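Local coordinates for protein transcriptional regulator (Aquifex aeolicus, PDB 2EH3) that probably binds DNA through a helix-turn-helix domain and regulates transcription, as other members of the TetR/AcrR family do, at residues 78-92 against 150-164. Sequence-based numbering, arbitrary orientation.
Sequences EMFLEVLYREKKVVY and VIKEERELPFLKEKL. With MG (magnesium ion), chain C; MG (magnesium ion), chain B.
Between Leu-157 and Lys-88 the ring of Tyr-85 is clasped on both faces: Leu-157 CB makes a CH-pi contact 3.8 Å from the ring centroid, nearly on the normal, and Lys-88 CD lies over the centre of the opposite face. At the edge, in the ring plane, lies Arg-155 O, which accepts a 2.8 Å hydrogen bond from Tyr-85 OH; the bond ties the Tyr-85 helix to the link between helices 131-152 and 157-171. A leucine in place of Tyr-85 would probably leave that carbonyl without its hydroxyl donor and Leu-157 without a flat face to rest on. The Lys-88 chain turns at its last torsion (chi4 -57°), bringing NZ to Tyr-85 O for a 3.0 Å hydrogen bond, while CD and CE pass the Glu-154 carboxylate. Within the all-helical C-terminal domain of a TetR-type regulator, helices 78-86 and 157-164 run nearly antiparallel, at 151°. Leu-81 enters as a knob into the hole formed by Leu-157, Leu-160, Lys-161 and Leu-164. Lys-161 NZ forms a salt bridge with Glu-82, its 2.8 Å hydrogen bond meeting the anti lone pair of OE2, and a weak one with Glu-78 OE2. Both oxygens also bind one magnesium ion, with a water; Glu-78 OE1 and Glu-75 are among the second's ligands, with two waters.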
loop_
_atom_site.group_PDB
_atom_site.type_symbol
_atom_site.label_atom_id
_atom_site.label_comp_id
_atom_site.label_asym_id
_atom_site.label_seq_id
_atom_site.Cartn_x
_atom_site.Cartn_y
_atom_site.Cartn_z
ATOM N N GLU A 78 -0.965 -14.839 -13.567
ATOM C CA GLU A 78 -2.235 -14.490 -14.157
ATOM C C GLU A 78 -3.374 -15.030 -13.285
ATOM O O GLU A 78 -4.377 -14.344 -13.060
ATOM C CB GLU A 78 -2.333 -15.081 -15.553
ATOM C CG GLU A 78 -3.736 -14.846 -16.199
ATOM C CD GLU A 78 -3.904 -15.491 -17.540
ATOM O OE1 GLU A 78 -2.925 -15.973 -18.142
ATOM O OE2 GLU A 78 -5.079 -15.533 -17.996
HETATM N N MSE A 79 -3.215 -16.245 -12.780
HETATM C CA MSE A 79 -4.240 -16.848 -11.929
HETATM C C MSE A 79 -4.385 -16.124 -10.606
HETATM O O MSE A 79 -5.494 -15.961 -10.087
HETATM C CB MSE A 79 -3.878 -18.304 -11.670
HETATM C CG MSE A 79 -4.898 -19.043 -10.865
HETATM SE SE MSE A 79 -6.486 -19.486 -11.896
HETATM C CE MSE A 79 -5.663 -20.093 -13.458
ATOM N N PHE A 80 -3.243 -15.697 -10.076
ATOM C CA PHE A 80 -3.170 -14.962 -8.808
ATOM C C PHE A 80 -3.970 -13.668 -8.982
ATOM O O PHE A 80 -4.793 -13.325 -8.145
ATOM C CB PHE A 80 -1.661 -14.706 -8.500
ATOM C CG PHE A 80 -1.339 -14.240 -7.077
ATOM C CD1 PHE A 80 -2.327 -14.053 -6.111
ATOM C CD2 PHE A 80 -0.015 -13.968 -6.739
ATOM C CE1 PHE A 80 -2.003 -13.597 -4.824
ATOM C CE2 PHE A 80 0.322 -13.509 -5.447
ATOM C CZ PHE A 80 -0.688 -13.328 -4.501
ATOM N N LEU A 81 -3.729 -12.945 -10.074
ATOM C CA LEU A 81 -4.481 -11.721 -10.324
ATOM C C LEU A 81 -5.970 -12.008 -10.500
ATOM O O LEU A 81 -6.808 -11.265 -10.005
ATOM C CB LEU A 81 -3.927 -11.009 -11.566
ATOM C CG LEU A 81 -4.748 -9.815 -12.086
ATOM C CD1 LEU A 81 -4.830 -8.692 -11.071
ATOM C CD2 LEU A 81 -4.094 -9.312 -13.386
ATOM N N GLU A 82 -6.316 -13.097 -11.184
ATOM C CA GLU A 82 -7.724 -13.388 -11.366
ATOM C C GLU A 82 -8.430 -13.615 -10.018
ATOM O O GLU A 82 -9.535 -13.106 -9.803
ATOM C CB GLU A 82 -7.881 -14.606 -12.272
ATOM C CG GLU A 82 -7.564 -14.292 -13.726
ATOM C CD GLU A 82 -7.334 -15.533 -14.549
ATOM O OE1 GLU A 82 -7.227 -16.623 -13.945
ATOM O OE2 GLU A 82 -7.220 -15.447 -15.805
ATOM N N VAL A 83 -7.788 -14.367 -9.121
ATOM C CA VAL A 83 -8.373 -14.621 -7.804
ATOM C C VAL A 83 -8.471 -13.324 -7.017
ATOM O O VAL A 83 -9.515 -13.050 -6.436
ATOM C CB VAL A 83 -7.554 -15.661 -7.013
ATOM C CG1 VAL A 83 -7.997 -15.694 -5.529
ATOM C CG2 VAL A 83 -7.736 -17.035 -7.676
ATOM N N LEU A 84 -7.409 -12.519 -6.996
ATOM C CA LEU A 84 -7.504 -11.262 -6.257
ATOM C C LEU A 84 -8.648 -10.394 -6.798
ATOM O O LEU A 84 -9.359 -9.742 -6.025
ATOM C CB LEU A 84 -6.201 -10.488 -6.332
ATOM C CG LEU A 84 -4.987 -11.148 -5.672
ATOM C CD1 LEU A 84 -3.731 -10.334 -5.970
ATOM C CD2 LEU A 84 -5.219 -11.255 -4.172
ATOM N N TYR A 85 -8.832 -10.388 -8.129
ATOM C CA TYR A 85 -9.881 -9.578 -8.735
ATOM C C TYR A 85 -11.258 -10.096 -8.323
ATOM O O TYR A 85 -12.134 -9.303 -7.984
ATOM C CB TYR A 85 -9.741 -9.568 -10.270
ATOM C CG TYR A 85 -10.584 -8.508 -10.939
ATOM C CD1 TYR A 85 -10.080 -7.212 -11.143
ATOM C CD2 TYR A 85 -11.891 -8.781 -11.312
ATOM C CE1 TYR A 85 -10.885 -6.194 -11.719
ATOM C CE2 TYR A 85 -12.711 -7.772 -11.883
ATOM C CZ TYR A 85 -12.190 -6.495 -12.078
ATOM O OH TYR A 85 -12.977 -5.522 -12.640
ATOM N N ARG A 86 -11.457 -11.410 -8.366
ATOM C CA ARG A 86 -12.734 -12.009 -7.938
ATOM C C ARG A 86 -12.988 -11.675 -6.459
ATOM O O ARG A 86 -14.135 -11.442 -6.056
ATOM C CB ARG A 86 -12.706 -13.537 -8.078
ATOM C CG ARG A 86 -12.645 -14.073 -9.502
ATOM C CD ARG A 86 -13.172 -15.515 -9.569
ATOM N NE ARG A 86 -12.567 -16.419 -8.588
ATOM C CZ ARG A 86 -11.405 -17.048 -8.751
ATOM N NH1 ARG A 86 -10.703 -16.882 -9.866
ATOM N NH2 ARG A 86 -10.950 -17.855 -7.802
ATOM N N GLU A 87 -11.916 -11.672 -5.670
ATOM C CA GLU A 87 -11.982 -11.373 -4.226
ATOM C C GLU A 87 -11.708 -9.892 -3.953
ATOM O O GLU A 87 -11.311 -9.553 -2.848
ATOM C CB GLU A 87 -10.927 -12.200 -3.457
ATOM C CG GLU A 87 -11.022 -13.712 -3.650
ATOM C CD GLU A 87 -12.164 -14.339 -2.867
ATOM O OE1 GLU A 87 -12.256 -14.061 -1.650
ATOM O OE2 GLU A 87 -12.946 -15.106 -3.465
ATOM N N LYS A 88 -11.986 -8.993 -4.906
ATOM C CA LYS A 88 -11.637 -7.585 -4.687
ATOM C C LYS A 88 -12.263 -6.904 -3.474
ATOM O O LYS A 88 -11.667 -5.992 -2.909
ATOM C CB LYS A 88 -11.860 -6.761 -5.966
ATOM C CG LYS A 88 -13.252 -6.809 -6.528
ATOM C CD LYS A 88 -13.228 -6.202 -7.932
ATOM C CE LYS A 88 -14.498 -6.547 -8.682
ATOM N NZ LYS A 88 -14.711 -8.023 -8.757
ATOM N N LYS A 89 -13.442 -7.351 -3.044
ATOM C CA LYS A 89 -14.044 -6.755 -1.847
ATOM C C LYS A 89 -13.202 -7.102 -0.629
ATOM O O LYS A 89 -13.010 -6.278 0.274
ATOM C CB LYS A 89 -15.502 -7.232 -1.689
ATOM C CG LYS A 89 -16.419 -6.603 -2.750
ATOM C CD LYS A 89 -17.871 -7.014 -2.550
ATOM C CE LYS A 89 -18.739 -6.551 -3.719
ATOM N NZ LYS A 89 -18.830 -5.074 -3.807
ATOM N N VAL A 90 -12.661 -8.319 -0.596
ATOM C CA VAL A 90 -11.830 -8.711 0.525
ATOM C C VAL A 90 -10.479 -7.997 0.437
ATOM O O VAL A 90 -9.908 -7.655 1.464
ATOM C CB VAL A 90 -11.652 -10.246 0.571
ATOM C CG1 VAL A 90 -10.726 -10.650 1.718
ATOM C CG2 VAL A 90 -13.020 -10.908 0.724
ATOM N N VAL A 91 -9.982 -7.771 -0.781
ATOM C CA VAL A 91 -8.726 -7.061 -0.941
ATOM C C VAL A 91 -8.896 -5.656 -0.372
ATOM O O VAL A 91 -8.009 -5.147 0.303
ATOM C CB VAL A 91 -8.312 -6.980 -2.435
ATOM C CG1 VAL A 91 -7.116 -6.037 -2.590
ATOM C CG2 VAL A 91 -7.964 -8.377 -2.946
ATOM N N TYR A 92 -10.051 -5.039 -0.628
ATOM C CA TYR A 92 -10.332 -3.699 -0.124
ATOM C C TYR A 92 -10.356 -3.726 1.420
ATOM O O TYR A 92 -9.745 -2.874 2.087
ATOM C CB TYR A 92 -11.667 -3.244 -0.731
ATOM C CG TYR A 92 -12.002 -1.810 -0.511
ATOM C CD1 TYR A 92 -12.539 -1.396 0.706
ATOM C CD2 TYR A 92 -11.785 -0.863 -1.506
ATOM C CE1 TYR A 92 -12.851 -0.069 0.925
ATOM C CE2 TYR A 92 -12.091 0.462 -1.302
ATOM C CZ TYR A 92 -12.621 0.855 -0.089
ATOM O OH TYR A 92 -12.915 2.178 0.119
ATOM N N VAL A 150 -7.757 -1.208 -9.166
ATOM C CA VAL A 150 -8.862 -1.918 -8.517
ATOM C C VAL A 150 -9.337 -1.011 -7.366
ATOM O O VAL A 150 -10.546 -0.778 -7.202
ATOM C CB VAL A 150 -8.441 -3.298 -7.961
ATOM C CG1 VAL A 150 -9.616 -3.942 -7.191
ATOM C CG2 VAL A 150 -8.016 -4.204 -9.106
ATOM N N ILE A 151 -8.400 -0.460 -6.592
ATOM C CA ILE A 151 -8.777 0.404 -5.455
ATOM C C ILE A 151 -9.063 1.860 -5.788
ATOM O O ILE A 151 -10.120 2.387 -5.422
ATOM C CB ILE A 151 -7.694 0.394 -4.342
ATOM C CG1 ILE A 151 -7.481 -1.037 -3.849
ATOM C CG2 ILE A 151 -8.104 1.345 -3.197
ATOM C CD1 ILE A 151 -8.744 -1.707 -3.325
ATOM N N LYS A 152 -8.122 2.534 -6.433
ATOM C CA LYS A 152 -8.310 3.931 -6.789
ATOM C C LYS A 152 -9.493 4.017 -7.732
ATOM O O LYS A 152 -10.467 4.725 -7.471
ATOM C CB LYS A 152 -7.063 4.481 -7.468
ATOM C CG LYS A 152 -7.213 5.910 -7.948
ATOM C CD LYS A 152 -5.907 6.407 -8.539
ATOM C CE LYS A 152 -6.040 7.824 -9.054
ATOM N NZ LYS A 152 -4.885 8.212 -9.924
ATOM N N GLU A 153 -9.399 3.289 -8.832
ATOM C CA GLU A 153 -10.469 3.242 -9.816
ATOM C C GLU A 153 -10.672 1.779 -10.132
ATOM O O GLU A 153 -9.697 1.037 -10.211
ATOM C CB GLU A 153 -10.061 3.991 -11.076
ATOM C CG GLU A 153 -11.020 3.761 -12.226
ATOM C CD GLU A 153 -10.930 4.839 -13.289
ATOM O OE1 GLU A 153 -11.628 4.713 -14.318
ATOM O OE2 GLU A 153 -10.169 5.812 -13.092
ATOM N N GLU A 154 -11.918 1.342 -10.276
ATOM C CA GLU A 154 -12.135 -0.048 -10.587
ATOM C C GLU A 154 -12.161 -0.297 -12.088
ATOM O O GLU A 154 -13.180 -0.105 -12.749
ATOM C CB GLU A 154 -13.416 -0.603 -9.935
ATOM C CG GLU A 154 -13.689 -2.070 -10.335
ATOM C CD GLU A 154 -14.734 -2.782 -9.475
ATOM O OE1 GLU A 154 -15.637 -3.428 -10.055
ATOM O OE2 GLU A 154 -14.643 -2.717 -8.227
ATOM N N ARG A 155 -11.017 -0.705 -12.620
ATOM C CA ARG A 155 -10.911 -1.045 -14.025
ATOM C C ARG A 155 -11.360 -2.495 -14.157
ATOM O O ARG A 155 -11.395 -3.243 -13.163
ATOM C CB ARG A 155 -9.457 -0.929 -14.519
ATOM C CG ARG A 155 -8.852 0.465 -14.376
ATOM C CD ARG A 155 -9.666 1.515 -15.136
ATOM N NE ARG A 155 -9.773 1.168 -16.557
ATOM C CZ ARG A 155 -8.885 1.510 -17.495
ATOM N NH1 ARG A 155 -7.813 2.240 -17.192
ATOM N NH2 ARG A 155 -9.049 1.071 -18.743
ATOM N N GLU A 156 -11.680 -2.891 -15.387
ATOM C CA GLU A 156 -12.101 -4.260 -15.666
ATOM C C GLU A 156 -10.847 -5.147 -15.702
ATOM O O GLU A 156 -9.735 -4.699 -16.022
ATOM C CB GLU A 156 -12.827 -4.357 -17.013
ATOM C CG GLU A 156 -14.168 -3.630 -17.069
ATOM C CD GLU A 156 -14.818 -3.733 -18.442
ATOM O OE1 GLU A 156 -15.019 -4.869 -18.927
ATOM O OE2 GLU A 156 -15.132 -2.682 -19.044
ATOM N N LEU A 157 -11.045 -6.417 -15.412
ATOM C CA LEU A 157 -9.943 -7.388 -15.375
ATOM C C LEU A 157 -9.059 -7.469 -16.629
ATOM O O LEU A 157 -7.834 -7.622 -16.513
ATOM C CB LEU A 157 -10.508 -8.777 -15.021
ATOM C CG LEU A 157 -9.520 -9.951 -14.924
ATOM C CD1 LEU A 157 -8.408 -9.643 -13.862
ATOM C CD2 LEU A 157 -10.316 -11.223 -14.552
ATOM N N PRO A 158 -9.642 -7.375 -17.839
ATOM C CA PRO A 158 -8.762 -7.454 -19.009
ATOM C C PRO A 158 -7.643 -6.416 -19.031
ATOM O O PRO A 158 -6.527 -6.693 -19.491
ATOM C CB PRO A 158 -9.734 -7.299 -20.187
ATOM C CG PRO A 158 -10.990 -7.975 -19.646
ATOM C CD PRO A 158 -11.058 -7.434 -18.227
ATOM N N PHE A 159 -7.952 -5.209 -18.566
ATOM C CA PHE A 159 -6.962 -4.158 -18.519
ATOM C C PHE A 159 -5.829 -4.541 -17.561
ATOM O O PHE A 159 -4.660 -4.391 -17.883
ATOM C CB PHE A 159 -7.597 -2.843 -18.045
ATOM C CG PHE A 159 -6.608 -1.732 -17.871
ATOM C CD1 PHE A 159 -6.120 -1.044 -18.980
ATOM C CD2 PHE A 159 -6.148 -1.378 -16.608
ATOM C CE1 PHE A 159 -5.191 -0.020 -18.836
ATOM C CE2 PHE A 159 -5.207 -0.346 -16.446
ATOM C CZ PHE A 159 -4.734 0.330 -17.560
ATOM N N LEU A 160 -6.193 -5.017 -16.370
ATOM C CA LEU A 160 -5.158 -5.399 -15.411
ATOM C C LEU A 160 -4.320 -6.552 -15.941
ATOM O O LEU A 160 -3.094 -6.553 -15.784
ATOM C CB LEU A 160 -5.765 -5.777 -14.041
ATOM C CG LEU A 160 -6.100 -4.529 -13.228
ATOM C CD1 LEU A 160 -7.532 -4.156 -13.489
ATOM C CD2 LEU A 160 -5.841 -4.765 -11.747
ATOM N N LYS A 161 -4.958 -7.527 -16.585
ATOM C CA LYS A 161 -4.212 -8.646 -17.127
ATOM C C LYS A 161 -3.245 -8.240 -18.216
ATOM O O LYS A 161 -2.137 -8.767 -18.282
ATOM C CB LYS A 161 -5.171 -9.725 -17.592
ATOM C CG LYS A 161 -5.741 -10.402 -16.364
ATOM C CD LYS A 161 -6.873 -11.296 -16.675
ATOM C CE LYS A 161 -6.482 -12.365 -17.621
ATOM N NZ LYS A 161 -7.646 -13.303 -17.603
ATOM N N GLU A 162 -3.639 -7.296 -19.067
ATOM C CA GLU A 162 -2.738 -6.810 -20.089
ATOM C C GLU A 162 -1.511 -6.150 -19.437
ATOM O O GLU A 162 -0.383 -6.429 -19.823
ATOM C CB GLU A 162 -3.486 -5.818 -20.996
ATOM C CG GLU A 162 -2.651 -5.304 -22.149
ATOM C CD GLU A 162 -3.445 -4.387 -23.066
ATOM O OE1 GLU A 162 -4.290 -4.900 -23.835
ATOM O OE2 GLU A 162 -3.229 -3.170 -22.969
ATOM N N LYS A 163 -1.738 -5.291 -18.444
ATOM C CA LYS A 163 -0.636 -4.647 -17.742
ATOM C C LYS A 163 0.292 -5.666 -17.092
ATOM O O LYS A 163 1.511 -5.568 -17.195
ATOM C CB LYS A 163 -1.180 -3.708 -16.654
ATOM C CG LYS A 163 -2.090 -2.618 -17.216
ATOM C CD LYS A 163 -1.292 -1.547 -17.908
ATOM C CE LYS A 163 -0.934 -0.452 -16.925
ATOM N NZ LYS A 163 -0.156 0.619 -17.600
ATOM N N LEU A 164 -0.291 -6.639 -16.408
ATOM C CA LEU A 164 0.525 -7.664 -15.729
ATOM C C LEU A 164 1.327 -8.459 -16.754
ATOM O O LEU A 164 2.529 -8.658 -16.602
ATOM C CB LEU A 164 -0.395 -8.625 -14.935
ATOM C CG LEU A 164 0.381 -9.721 -14.220
ATOM C CD1 LEU A 164 1.135 -9.134 -13.041
ATOM C CD2 LEU A 164 -0.601 -10.740 -13.670
HETATM MG MG MG C . -6.744 -17.116 -17.591
HETATM MG MG MG B . -3.021 -17.595 -19.824
HETATM O O HOH W 1 -5.597 -17.926 -15.699
HETATM O O HOH W 2 -2.445 -19.326 -21.368
HETATM O O HOH W 3 -2.203 -16.009 -21.357
#